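Local coordinates for protein gamma-glutamyltransferase 1 Threonine peptidase. MEROPS family T03 (Pseudomonas nitroreducens, PDB 7D9E) that probably transfers gamma-glutamyl groups from donors such as glutamine to acceptor amines, as an N-terminal nucleophile hydrolase, and is held here in complex with the glutamine analogue L-DON, at residues E45-G50 / V54-A59; G78-Y83 / M132-A137; G30-P35 / K41-I46; T151-Y156 / K204-I209; L64-P69 / P200-T205. One frame throughout, in Å; residues are numbered along the deposited sequence.

Contact 1 of 5, residues E45-G50 / V54-A59; sequences EILKKG and VDAAVA
The backbones come closest at I46 and A56, whose CA atoms lie 5.3 Å apart, where the last turns of helix 37-48 meet the first turns of helix 53-67. Such a short spacing depends on the small side chains of A56 and A59, which let I46 settle almost directly on the backbone of the second helix. Its two branches divide the work. With CG1 anti to the carbonyl carbon (chi1 -62°), CG2 is turned over the A56 backbone, 3.6 Å from A56 N, and also lies 3.9 Å from D55 CB. I46 CG1 runs the other way along the helix to the A59 methyl, CB, at 3.8 Å. L47 adds a lighter touch from one flank, its CD2 resting 4.0 Å from A56 CB. No hydrogen bond passes between the segments, so this is apolar packing throughout. D55 offers only its CB methylene here; its OD1 accepts from the backbone N atoms of K143 and L144, which ties the helix to the loop ahead of helix 146-159. The first helix stops in a Schellman motif, with G50 as the C-prime residue at phi 98°: G51 N reaches back to I46 O, and G50 N to L47 O at 2.9 Å. The chain can thus turn within a few residues and start the next helix. Around the pair, L149 of helix 146-159 packs on both I46 and D55, H138 of helix 130-141 touches D55, and D8 and I6 of the partner chain lie against L47 and A56.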
# COMPACT_ATOMS: atom_id res chain seq x y z
N GLU A 45 11.07 -11.52 17.53
CA GLU A 45 11.23 -11.48 18.98
C GLU A 45 9.88 -11.52 19.68
O GLU A 45 9.71 -12.20 20.69
CB GLU A 45 11.97 -10.22 19.39
CG GLU A 45 13.48 -10.37 19.42
CD GLU A 45 14.19 -9.05 19.65
OE1 GLU A 45 13.51 -8.04 19.94
OE2 GLU A 45 15.44 -9.02 19.56
N ILE A 46 8.90 -10.77 19.15
CA ILE A 46 7.56 -10.76 19.74
C ILE A 46 6.93 -12.15 19.65
O ILE A 46 6.39 -12.67 20.63
CB ILE A 46 6.68 -9.70 19.07
CG1 ILE A 46 7.24 -8.29 19.28
CG2 ILE A 46 5.25 -9.80 19.61
CD1 ILE A 46 7.49 -7.94 20.74
N LEU A 47 6.98 -12.76 18.47
CA LEU A 47 6.42 -14.10 18.32
C LEU A 47 7.12 -15.10 19.23
O LEU A 47 6.47 -15.95 19.85
CB LEU A 47 6.55 -14.56 16.88
CG LEU A 47 5.77 -13.81 15.81
CD1 LEU A 47 6.15 -14.34 14.43
CD2 LEU A 47 4.30 -13.90 16.05
N LYS A 48 8.45 -15.02 19.30
CA LYS A 48 9.21 -16.01 20.07
C LYS A 48 8.79 -16.02 21.53
O LYS A 48 8.78 -17.07 22.17
CB LYS A 48 10.71 -15.74 19.95
N LYS A 49 8.46 -14.85 22.08
CA LYS A 49 8.06 -14.80 23.48
C LYS A 49 6.56 -14.97 23.68
O LYS A 49 6.08 -14.79 24.80
CB LYS A 49 8.53 -13.51 24.15
CG LYS A 49 7.83 -12.26 23.75
CD LYS A 49 8.28 -11.09 24.63
CE LYS A 49 9.79 -10.89 24.63
NZ LYS A 49 10.19 -9.65 25.36
N GLY A 50 5.81 -15.31 22.64
CA GLY A 50 4.42 -15.66 22.78
C GLY A 50 3.42 -14.57 22.48
O GLY A 50 2.24 -14.74 22.79
N VAL A 54 -0.92 -9.92 15.94
CA VAL A 54 -1.26 -8.50 16.06
C VAL A 54 -0.26 -7.79 16.97
O VAL A 54 0.19 -6.68 16.66
CB VAL A 54 -2.71 -8.33 16.54
CG1 VAL A 54 -2.99 -6.87 16.85
CG2 VAL A 54 -3.67 -8.87 15.49
N ASP A 55 0.11 -8.42 18.10
CA ASP A 55 1.19 -7.87 18.92
C ASP A 55 2.43 -7.64 18.08
O ASP A 55 3.07 -6.58 18.14
CB ASP A 55 1.54 -8.82 20.06
CG ASP A 55 0.41 -9.02 21.02
OD1 ASP A 55 -0.16 -8.00 21.48
OD2 ASP A 55 0.09 -10.19 21.30
N ALA A 56 2.79 -8.64 17.28
CA ALA A 56 4.00 -8.53 16.48
C ALA A 56 3.84 -7.44 15.43
O ALA A 56 4.79 -6.69 15.15
CB ALA A 56 4.30 -9.87 15.82
N ALA A 57 2.65 -7.32 14.85
CA ALA A 57 2.41 -6.29 13.85
C ALA A 57 2.52 -4.88 14.43
O ALA A 57 3.07 -3.98 13.79
CB ALA A 57 1.05 -6.50 13.20
N VAL A 58 2.02 -4.68 15.64
CA VAL A 58 2.14 -3.38 16.29
C VAL A 58 3.61 -3.02 16.50
O VAL A 58 4.06 -1.93 16.14
CB VAL A 58 1.36 -3.37 17.62
CG1 VAL A 58 1.65 -2.09 18.38
CG2 VAL A 58 -0.11 -3.54 17.33
N ALA A 59 4.37 -3.95 17.08
CA ALA A 59 5.78 -3.67 17.32
C ALA A 59 6.50 -3.40 16.01
O ALA A 59 7.34 -2.50 15.93
CB ALA A 59 6.41 -4.82 18.10

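Contact 2 of 5, residues G78-Y83 / M132-A137; sequences GFMTLY and MGLWEA
A137 N donates to G133 O at 2.9 Å, an ordinary helical bond, and the turn it closes presents the A137 methyl to M80 on strand 77-84. The contact is carried by the far end of that methionine. M80 leaves the strand with CG anti to the backbone N (chi1 -166°), stays extended through chi2, and then bends at chi3 (-69°), which lays the S-CH3 end across the surface of helix 130-141. M80 CE sits 3.8 Å from A137 CB, and M80 SD is nearly as close to the same A137 CB at 3.9 Å, so the methyl of the alanine rests against both the sulfur and the terminal methyl. L134, nearly one turn earlier, starts away from the strand, but its CD2 swings round to meet M80 CE at 4.2 Å; the methionine and the leucine run roughly perpendicular to each other. L134 also reaches A61 and F62 of helix 53-67, while A137 touches L91 of strand 87-93, the neighbour that pairs with M80 through the backbone. Residues 78-83 are hydrogen-bonded on their other edge to an antiparallel strand of the partner chain, and the sheet runs on across the interface. A helix laid on a sheet shared by two chains fits the layered architecture of the N-terminal nucleophile hydrolases. The bound DON is too far from M80 to touch it. With thioether and aliphatic carbons alone meeting, and all three residues buried, the contact rests on dispersion and exclusion of water, without the directional demands of a polar bond.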
# COMPACT_ATOMS: atom_id res chain seq x y z
N GLY A 78 -2.87 3.82 6.51
CA GLY A 78 -2.76 2.51 5.88
C GLY A 78 -3.95 1.63 6.18
O GLY A 78 -5.01 2.10 6.63
N PHE A 79 -3.77 0.35 5.83
CA PHE A 79 -4.83 -0.65 5.89
C PHE A 79 -4.23 -1.92 6.48
O PHE A 79 -3.10 -2.29 6.15
CB PHE A 79 -5.33 -1.03 4.51
CG PHE A 79 -5.97 0.08 3.72
CD1 PHE A 79 -6.92 0.90 4.28
CD2 PHE A 79 -5.64 0.26 2.39
CE1 PHE A 79 -7.51 1.91 3.53
CE2 PHE A 79 -6.24 1.26 1.64
CZ PHE A 79 -7.19 2.09 2.22
N MET A 80 -5.02 -2.64 7.27
CA MET A 80 -4.60 -3.93 7.83
C MET A 80 -5.68 -4.95 7.53
O MET A 80 -6.85 -4.74 7.86
CB MET A 80 -4.31 -3.79 9.31
CG MET A 80 -3.55 -4.95 9.97
SD MET A 80 -3.63 -4.91 11.76
CE MET A 80 -2.64 -3.49 12.11
N THR A 81 -5.29 -6.05 6.89
CA THR A 81 -6.17 -7.20 6.73
C THR A 81 -5.72 -8.26 7.71
O THR A 81 -4.52 -8.51 7.85
CB THR A 81 -6.09 -7.72 5.29
OG1 THR A 81 -6.48 -6.64 4.41
CG2 THR A 81 -7.02 -8.90 5.07
N LEU A 82 -6.68 -8.85 8.41
CA LEU A 82 -6.37 -9.79 9.48
C LEU A 82 -7.18 -11.06 9.32
O LEU A 82 -8.30 -11.05 8.81
CB LEU A 82 -6.72 -9.20 10.87
CG LEU A 82 -6.10 -7.86 11.28
CD1 LEU A 82 -6.93 -6.69 10.86
CD2 LEU A 82 -5.89 -7.84 12.80
N TYR A 83 -6.60 -12.16 9.79
CA TYR A 83 -7.32 -13.42 9.94
C TYR A 83 -7.00 -13.89 11.35
O TYR A 83 -5.87 -14.31 11.62
CB TYR A 83 -6.89 -14.43 8.88
CG TYR A 83 -7.88 -15.51 8.61
CD1 TYR A 83 -9.06 -15.23 7.93
CD2 TYR A 83 -7.63 -16.83 8.96
CE1 TYR A 83 -9.97 -16.23 7.66
CE2 TYR A 83 -8.53 -17.83 8.69
CZ TYR A 83 -9.69 -17.54 8.02
OH TYR A 83 -10.58 -18.55 7.74
N MET A 132 -3.79 5.67 15.48
CA MET A 132 -5.12 5.17 15.80
C MET A 132 -5.36 3.76 15.31
O MET A 132 -5.95 2.94 16.03
CB MET A 132 -6.19 6.15 15.31
CG MET A 132 -7.55 5.72 15.79
SD MET A 132 -7.82 6.09 17.47
CE MET A 132 -8.05 7.96 17.36
N GLY A 133 -4.93 3.46 14.09
CA GLY A 133 -5.10 2.12 13.55
C GLY A 133 -4.42 1.06 14.39
O GLY A 133 -5.04 0.07 14.77
N LEU A 134 -3.14 1.28 14.71
CA LEU A 134 -2.40 0.30 15.49
C LEU A 134 -3.03 0.13 16.87
O LEU A 134 -3.13 -1.00 17.39
CB LEU A 134 -0.94 0.72 15.59
CG LEU A 134 -0.22 0.86 14.25
CD1 LEU A 134 1.17 1.44 14.44
CD2 LEU A 134 -0.17 -0.48 13.55
N TRP A 135 -3.48 1.23 17.47
CA TRP A 135 -4.18 1.15 18.75
C TRP A 135 -5.45 0.31 18.65
O TRP A 135 -5.69 -0.58 19.47
CB TRP A 135 -4.56 2.56 19.21
CG TRP A 135 -5.34 2.54 20.49
CD1 TRP A 135 -6.67 2.75 20.63
CD2 TRP A 135 -4.82 2.28 21.80
NE1 TRP A 135 -7.03 2.64 21.95
CE2 TRP A 135 -5.91 2.35 22.69
CE3 TRP A 135 -3.55 2.00 22.30
CZ2 TRP A 135 -5.76 2.16 24.06
CZ3 TRP A 135 -3.41 1.81 23.67
CH2 TRP A 135 -4.51 1.89 24.53
N GLU A 136 -6.30 0.61 17.66
CA GLU A 136 -7.55 -0.13 17.52
C GLU A 136 -7.30 -1.62 17.30
O GLU A 136 -7.99 -2.45 17.88
CB GLU A 136 -8.40 0.45 16.39
CG GLU A 136 -9.01 1.82 16.68
CD GLU A 136 -9.91 1.86 17.90
OE1 GLU A 136 -10.26 0.78 18.45
OE2 GLU A 136 -10.27 2.97 18.33
N ALA A 137 -6.31 -1.97 16.47
CA ALA A 137 -6.02 -3.38 16.24
C ALA A 137 -5.56 -4.04 17.53
O ALA A 137 -6.01 -5.14 17.88
CB ALA A 137 -4.95 -3.53 15.16

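Contact 3 of 5, residues G30-P35 / K41-I46; sequences GAVAAP and KVAAEI
V32 holds CG1 between its own backbone N and carbonyl carbon (chi1 57°), which puts CG2 anti to the N, and this rotation brings both methyls up to A43 on helix 37-48. The closest touch is V32 CG2 to A43 CB at 3.5 Å, tight for two methyl groups. V32 CB is only slightly farther from that same A43 CB, at 3.7 Å, and V32 CG1 completes the grip at 4.0 Å from A43 CB. The alanine methyl therefore lies against the whole branched head of the valine rather than against a single tip. V32 CG1 also comes within 4.4 Å of A44 N, at the margin of the patch. The two CA atoms, of V32 and A43, are 6.5 Å apart, a separation that the short side chain on the helix makes possible. The strand and the helix follow one another in the chain, with a brief link through P35, so the helix turns back to lie over the strand it has just left. Strand 30-34 is hydrogen-bonded to an antiparallel strand of the partner chain, and the helix forms part of the layer over that joint sheet, consistent with the alpha-beta-beta-alpha sandwich of the N-terminal nucleophile hydrolases. A31, whose CB points away from the helix, packs instead on T179 of the partner chain, and A44 lies against V192 of that chain. Deeper in the helical layer, A43 also touches T60 of helix 53-67, while V42, on another side of the same helix, packs on A59 and T63.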
# COMPACT_ATOMS: atom_id res chain seq x y z
N GLY A 30 5.83 -19.48 13.90
CA GLY A 30 5.31 -18.30 13.24
C GLY A 30 6.27 -17.86 12.15
O GLY A 30 7.28 -18.51 11.87
N ALA A 31 5.93 -16.75 11.50
CA ALA A 31 6.80 -16.24 10.45
C ALA A 31 6.56 -14.75 10.23
O ALA A 31 5.47 -14.23 10.48
CB ALA A 31 6.58 -16.96 9.12
N VAL A 32 7.59 -14.07 9.74
CA VAL A 32 7.47 -12.68 9.34
C VAL A 32 8.17 -12.49 8.00
O VAL A 32 9.21 -13.11 7.74
CB VAL A 32 8.03 -11.71 10.41
CG1 VAL A 32 9.47 -12.02 10.73
CG2 VAL A 32 7.92 -10.25 9.92
N ALA A 33 7.55 -11.70 7.12
CA ALA A 33 8.21 -11.16 5.93
C ALA A 33 8.11 -9.64 6.06
O ALA A 33 7.02 -9.06 5.99
CB ALA A 33 7.56 -11.67 4.65
N ALA A 34 9.24 -9.01 6.32
CA ALA A 34 9.28 -7.58 6.58
C ALA A 34 10.15 -6.89 5.55
O ALA A 34 11.05 -7.49 4.96
CB ALA A 34 9.83 -7.31 7.99
N PRO A 35 9.93 -5.59 5.34
CA PRO A 35 10.71 -4.89 4.30
C PRO A 35 12.10 -4.50 4.71
O PRO A 35 12.86 -4.02 3.85
CB PRO A 35 9.86 -3.65 4.02
CG PRO A 35 9.19 -3.36 5.34
CD PRO A 35 8.84 -4.75 5.88
N LYS A 41 13.41 -8.68 12.69
CA LYS A 41 13.94 -9.07 13.99
C LYS A 41 12.93 -8.81 15.10
O LYS A 41 12.74 -9.64 15.99
CB LYS A 41 15.24 -8.29 14.27
CG LYS A 41 15.83 -8.53 15.66
CD LYS A 41 17.08 -7.70 15.91
N VAL A 42 12.27 -7.65 15.05
CA VAL A 42 11.33 -7.29 16.10
C VAL A 42 10.12 -8.22 16.08
O VAL A 42 9.70 -8.74 17.11
CB VAL A 42 10.91 -5.82 15.96
CG1 VAL A 42 9.77 -5.48 16.89
CG2 VAL A 42 12.11 -4.93 16.25
N ALA A 43 9.52 -8.41 14.90
CA ALA A 43 8.37 -9.31 14.82
C ALA A 43 8.73 -10.68 15.35
O ALA A 43 7.94 -11.30 16.07
CB ALA A 43 7.89 -9.43 13.37
N ALA A 44 9.91 -11.17 15.00
CA ALA A 44 10.31 -12.51 15.43
C ALA A 44 10.50 -12.57 16.94
O ALA A 44 10.12 -13.56 17.57
CB ALA A 44 11.59 -12.91 14.69
N GLU A 45 11.07 -11.52 17.53
CA GLU A 45 11.23 -11.48 18.98
C GLU A 45 9.88 -11.52 19.68
O GLU A 45 9.71 -12.20 20.69
CB GLU A 45 11.97 -10.22 19.39
CG GLU A 45 13.48 -10.37 19.42
CD GLU A 45 14.19 -9.05 19.65
OE1 GLU A 45 13.51 -8.04 19.94
OE2 GLU A 45 15.44 -9.02 19.56
N ILE A 46 8.90 -10.77 19.15
CA ILE A 46 7.56 -10.76 19.74
C ILE A 46 6.93 -12.15 19.65
O ILE A 46 6.39 -12.67 20.63
CB ILE A 46 6.68 -9.70 19.07
CG1 ILE A 46 7.24 -8.29 19.28
CG2 ILE A 46 5.25 -9.80 19.61
CD1 ILE A 46 7.49 -7.94 20.74

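Contact 4 of 5, residues T151-Y156 / K204-I209; sequences TPAIGY and KTLERI
I154 and L206 bury the largest areas here, with E207 next, and their CA atoms set the spacing: I154 CA and L206 CA are 6.0 Å apart. I154 carries CG1 anti to its carbonyl carbon (chi1 -68°), which sends that branch across to L206 CB at 3.6 Å. Beyond it, I154 CD1 passes over the backbone of the second helix, 3.9 Å from L206 O. The other branch, I154 CG2, meets the methylene E207 CG at 3.9 Å, the glutamate lying crosswise to the isoleucine. I154 and L206, by contrast, run alongside one another head to tail, and L206 CD1 ends up beside the neighbouring residue, 4.1 Å from A153 CB. E207 lends its aliphatic part to this edge of the interface and lies on the exposed side, whereas L206 is buried and packs further on F62 of helix 53-67. Elsewhere on helix 200-212, R208 NE makes a salt bridge with D216 OD1, and T205 OG1 bonds to A33 O of the partner chain. I209 O accepts from W146 NE1, a polar tie back to the start of helix 146-159. With axes 9.0 Å apart at closest approach and an angle of 165° between their directions, the segments form an antiparallel, side-by-side helix pair, packed through aliphatic side chains within a helical layer.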
# COMPACT_ATOMS: atom_id res chain seq x y z
N THR A 151 8.79 -0.58 22.86
CA THR A 151 10.17 -0.44 23.30
C THR A 151 11.18 -0.74 22.19
O THR A 151 12.20 -0.05 22.13
CB THR A 151 10.46 -1.27 24.57
OG1 THR A 151 10.18 -2.65 24.36
CG2 THR A 151 9.60 -0.76 25.69
N PRO A 152 10.97 -1.73 21.30
CA PRO A 152 11.93 -1.90 20.21
C PRO A 152 12.08 -0.66 19.35
O PRO A 152 13.21 -0.23 19.05
CB PRO A 152 11.35 -3.08 19.41
CG PRO A 152 10.56 -3.85 20.41
CD PRO A 152 9.94 -2.79 21.30
N ALA A 153 10.96 -0.07 18.94
CA ALA A 153 11.01 1.13 18.11
C ALA A 153 11.69 2.28 18.85
O ALA A 153 12.50 3.01 18.27
CB ALA A 153 9.60 1.53 17.71
N ILE A 154 11.38 2.46 20.13
CA ILE A 154 12.04 3.51 20.89
C ILE A 154 13.55 3.31 20.86
O ILE A 154 14.32 4.27 20.70
CB ILE A 154 11.50 3.55 22.33
CG1 ILE A 154 10.04 4.01 22.34
CG2 ILE A 154 12.34 4.46 23.21
CD1 ILE A 154 9.30 3.62 23.60
N GLY A 155 13.99 2.06 21.01
CA GLY A 155 15.42 1.78 21.01
C GLY A 155 16.09 2.12 19.69
O GLY A 155 17.16 2.72 19.68
N TYR A 156 15.45 1.76 18.57
CA TYR A 156 16.03 2.09 17.27
C TYR A 156 16.06 3.59 17.05
O TYR A 156 17.00 4.11 16.42
CB TYR A 156 15.29 1.39 16.11
CG TYR A 156 15.64 -0.07 16.00
CD1 TYR A 156 16.94 -0.47 15.71
CD2 TYR A 156 14.68 -1.04 16.21
CE1 TYR A 156 17.26 -1.80 15.62
CE2 TYR A 156 15.00 -2.40 16.12
CZ TYR A 156 16.28 -2.76 15.82
OH TYR A 156 16.62 -4.09 15.74
N LYS A 204 11.39 10.30 21.80
CA LYS A 204 10.55 10.87 22.85
C LYS A 204 9.07 10.80 22.46
O LYS A 204 8.21 10.52 23.30
CB LYS A 204 10.98 12.31 23.15
CG LYS A 204 12.35 12.38 23.83
CD LYS A 204 12.83 13.82 24.02
N THR A 205 8.76 11.03 21.18
CA THR A 205 7.38 10.90 20.71
C THR A 205 6.86 9.49 20.93
O THR A 205 5.74 9.28 21.41
CB THR A 205 7.33 11.28 19.23
OG1 THR A 205 7.73 12.65 19.07
CG2 THR A 205 5.93 11.09 18.65
N LEU A 206 7.68 8.49 20.58
CA LEU A 206 7.28 7.11 20.76
C LEU A 206 7.14 6.74 22.24
O LEU A 206 6.30 5.89 22.57
CB LEU A 206 8.26 6.18 20.06
CG LEU A 206 8.21 6.30 18.53
CD1 LEU A 206 9.44 5.63 17.95
CD2 LEU A 206 6.95 5.67 17.98
N GLU A 207 7.94 7.35 23.12
CA GLU A 207 7.76 7.14 24.55
C GLU A 207 6.40 7.66 25.02
O GLU A 207 5.72 7.01 25.83
CB GLU A 207 8.88 7.80 25.35
CG GLU A 207 10.25 7.20 25.11
CD GLU A 207 11.30 7.75 26.06
OE1 GLU A 207 11.51 8.98 26.06
OE2 GLU A 207 11.91 6.95 26.80
N ARG A 208 6.00 8.84 24.54
CA ARG A 208 4.68 9.37 24.89
C ARG A 208 3.58 8.46 24.37
O ARG A 208 2.59 8.21 25.08
CB ARG A 208 4.50 10.78 24.34
CG ARG A 208 5.46 11.80 24.96
CD ARG A 208 5.10 13.24 24.64
NE ARG A 208 5.09 13.53 23.21
CZ ARG A 208 6.15 13.90 22.51
NH1 ARG A 208 7.33 14.02 23.11
NH2 ARG A 208 6.04 14.15 21.21
N ILE A 209 3.71 7.97 23.14
CA ILE A 209 2.72 7.05 22.58
C ILE A 209 2.68 5.76 23.39
O ILE A 209 1.61 5.18 23.62
CB ILE A 209 3.00 6.80 21.09
CG1 ILE A 209 2.77 8.09 20.30
CG2 ILE A 209 2.13 5.69 20.55
CD1 ILE A 209 3.28 8.07 18.85

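Contact 5 of 5, residues L64-P69 / P200-T205; sequences LAVTYP and PELAKT
L202, in the first turn of helix 200-212, reaches the last turn of helix 53-67 in a small helix-helix packing contact, carried on its side by one methyl. L202 CD2 lies 3.8 Å from A65 O and 4.0 Å from V66 CG2, touching the backbone and a branch of the next side chain together. The leucine gets there with CG anti to its backbone N (chi1 -178°), while V66 turns CG2 beside its own N to meet it; the two side chains meet at a slant. The backbones stay well apart, V66 CA and L202 CA being 7.8 Å from each other, so the leucine bridges the gap. In the next shell, V66 also packs on Y156 and A157 of helix 146-159, and F35 of the partner chain lies against L202. Polar bonds outside the touching atoms hold the end of the first helix: Q199 NE2, just ahead of the second helix, donates to V66 O, and Q167 NE2 to T67 O, while T67 OG1 bonds to D36 OD2. The first helix finishes with Y68 N donating to L64 O at 2.8 Å.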
# COMPACT_ATOMS: atom_id res chain seq x y z
N LEU A 64 9.27 0.11 11.95
CA LEU A 64 9.49 0.65 10.61
C LEU A 64 9.23 2.15 10.52
O LEU A 64 9.77 2.80 9.62
CB LEU A 64 8.64 -0.12 9.61
CG LEU A 64 8.95 -1.62 9.50
CD1 LEU A 64 7.90 -2.37 8.67
CD2 LEU A 64 10.34 -1.83 8.91
N ALA A 65 8.42 2.71 11.42
CA ALA A 65 8.25 4.15 11.50
C ALA A 65 9.55 4.84 11.89
O ALA A 65 9.71 6.04 11.64
CB ALA A 65 7.15 4.47 12.51
N VAL A 66 10.49 4.09 12.47
CA VAL A 66 11.83 4.57 12.76
C VAL A 66 12.81 4.19 11.66
O VAL A 66 13.54 5.05 11.15
CB VAL A 66 12.30 4.01 14.13
CG1 VAL A 66 13.72 4.48 14.42
CG2 VAL A 66 11.35 4.43 15.24
N THR A 67 12.85 2.92 11.27
CA THR A 67 13.91 2.41 10.41
C THR A 67 13.60 2.52 8.92
O THR A 67 14.52 2.36 8.12
CB THR A 67 14.25 0.95 10.75
OG1 THR A 67 13.14 0.11 10.40
CG2 THR A 67 14.58 0.81 12.23
N TYR A 68 12.34 2.80 8.54
CA TYR A 68 12.08 2.74 7.11
C TYR A 68 11.24 4.06 6.93
O TYR A 68 10.11 4.02 6.43
CB TYR A 68 11.18 1.58 6.84
CG TYR A 68 11.16 1.01 5.44
CD1 TYR A 68 12.09 0.04 5.12
CD2 TYR A 68 10.44 1.54 4.41
CE1 TYR A 68 12.15 -0.53 3.88
CE2 TYR A 68 10.52 1.00 3.12
CZ TYR A 68 11.40 -0.03 2.87
OH TYR A 68 11.54 -0.60 1.63
N PRO A 69 11.78 5.23 7.34
CA PRO A 69 10.96 6.46 7.36
C PRO A 69 10.47 6.93 5.99
O PRO A 69 9.59 7.82 5.92
CB PRO A 69 11.90 7.50 7.97
CG PRO A 69 13.27 6.97 7.71
CD PRO A 69 13.13 5.47 7.85
N PRO A 200 16.40 11.25 18.06
CA PRO A 200 16.03 11.43 19.47
C PRO A 200 14.68 12.06 19.70
O PRO A 200 13.99 11.66 20.66
CB PRO A 200 17.19 12.27 20.04
CG PRO A 200 17.81 12.90 18.85
CD PRO A 200 17.67 11.93 17.73
N GLU A 201 14.25 13.02 18.88
CA GLU A 201 12.93 13.61 19.07
C GLU A 201 11.84 12.56 18.83
O GLU A 201 10.85 12.49 19.57
CB GLU A 201 12.74 14.80 18.14
CG GLU A 201 13.58 16.02 18.48
CD GLU A 201 13.12 17.28 17.77
OE1 GLU A 201 12.45 17.15 16.71
OE2 GLU A 201 13.45 18.40 18.23
N LEU A 202 12.02 11.74 17.81
CA LEU A 202 11.06 10.69 17.53
C LEU A 202 11.03 9.67 18.66
O LEU A 202 9.96 9.13 18.99
CB LEU A 202 11.42 10.02 16.21
CG LEU A 202 10.49 8.92 15.72
CD1 LEU A 202 9.06 9.46 15.56
CD2 LEU A 202 10.99 8.30 14.42
N ALA A 203 12.18 9.37 19.26
CA ALA A 203 12.20 8.47 20.40
C ALA A 203 11.31 9.00 21.52
O ALA A 203 10.55 8.24 22.14
CB ALA A 203 13.62 8.27 20.91
N LYS A 204 11.39 10.30 21.80
CA LYS A 204 10.55 10.87 22.85
C LYS A 204 9.07 10.80 22.46
O LYS A 204 8.21 10.52 23.30
CB LYS A 204 10.98 12.31 23.15
CG LYS A 204 12.35 12.38 23.83
CD LYS A 204 12.83 13.82 24.02
N THR A 205 8.76 11.03 21.18
CA THR A 205 7.38 10.90 20.71
C THR A 205 6.86 9.49 20.93
O THR A 205 5.74 9.28 21.41
CB THR A 205 7.33 11.28 19.23
OG1 THR A 205 7.73 12.65 19.07
CG2 THR A 205 5.93 11.09 18.65

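Helix 53-67 joins contact 1, at its start, to contact 5, at its end; their centres are 19 Å apart. Contacts 1 and 3 share E45 and I46, and their centres lie 7 Å apart; A59 CB meets V42 CG1 at 3.6 Å between them. Contacts 4 and 5 are equally close and share K204 and T205, with A153 O 3.5 Å from V66 CG2. V42 CG2 against P152 CB at 3.7 Å joins contact 3 to contact 4, and V54 CG2 against L82 CD2 at 3.6 Å joins contact 1 to contact 2. Contacts 1, 4 and 5 join helix to helix, whereas contacts 2 and 3 set a helix on a strand; the M80 side chain of contact 2 is about 14 Å from DON.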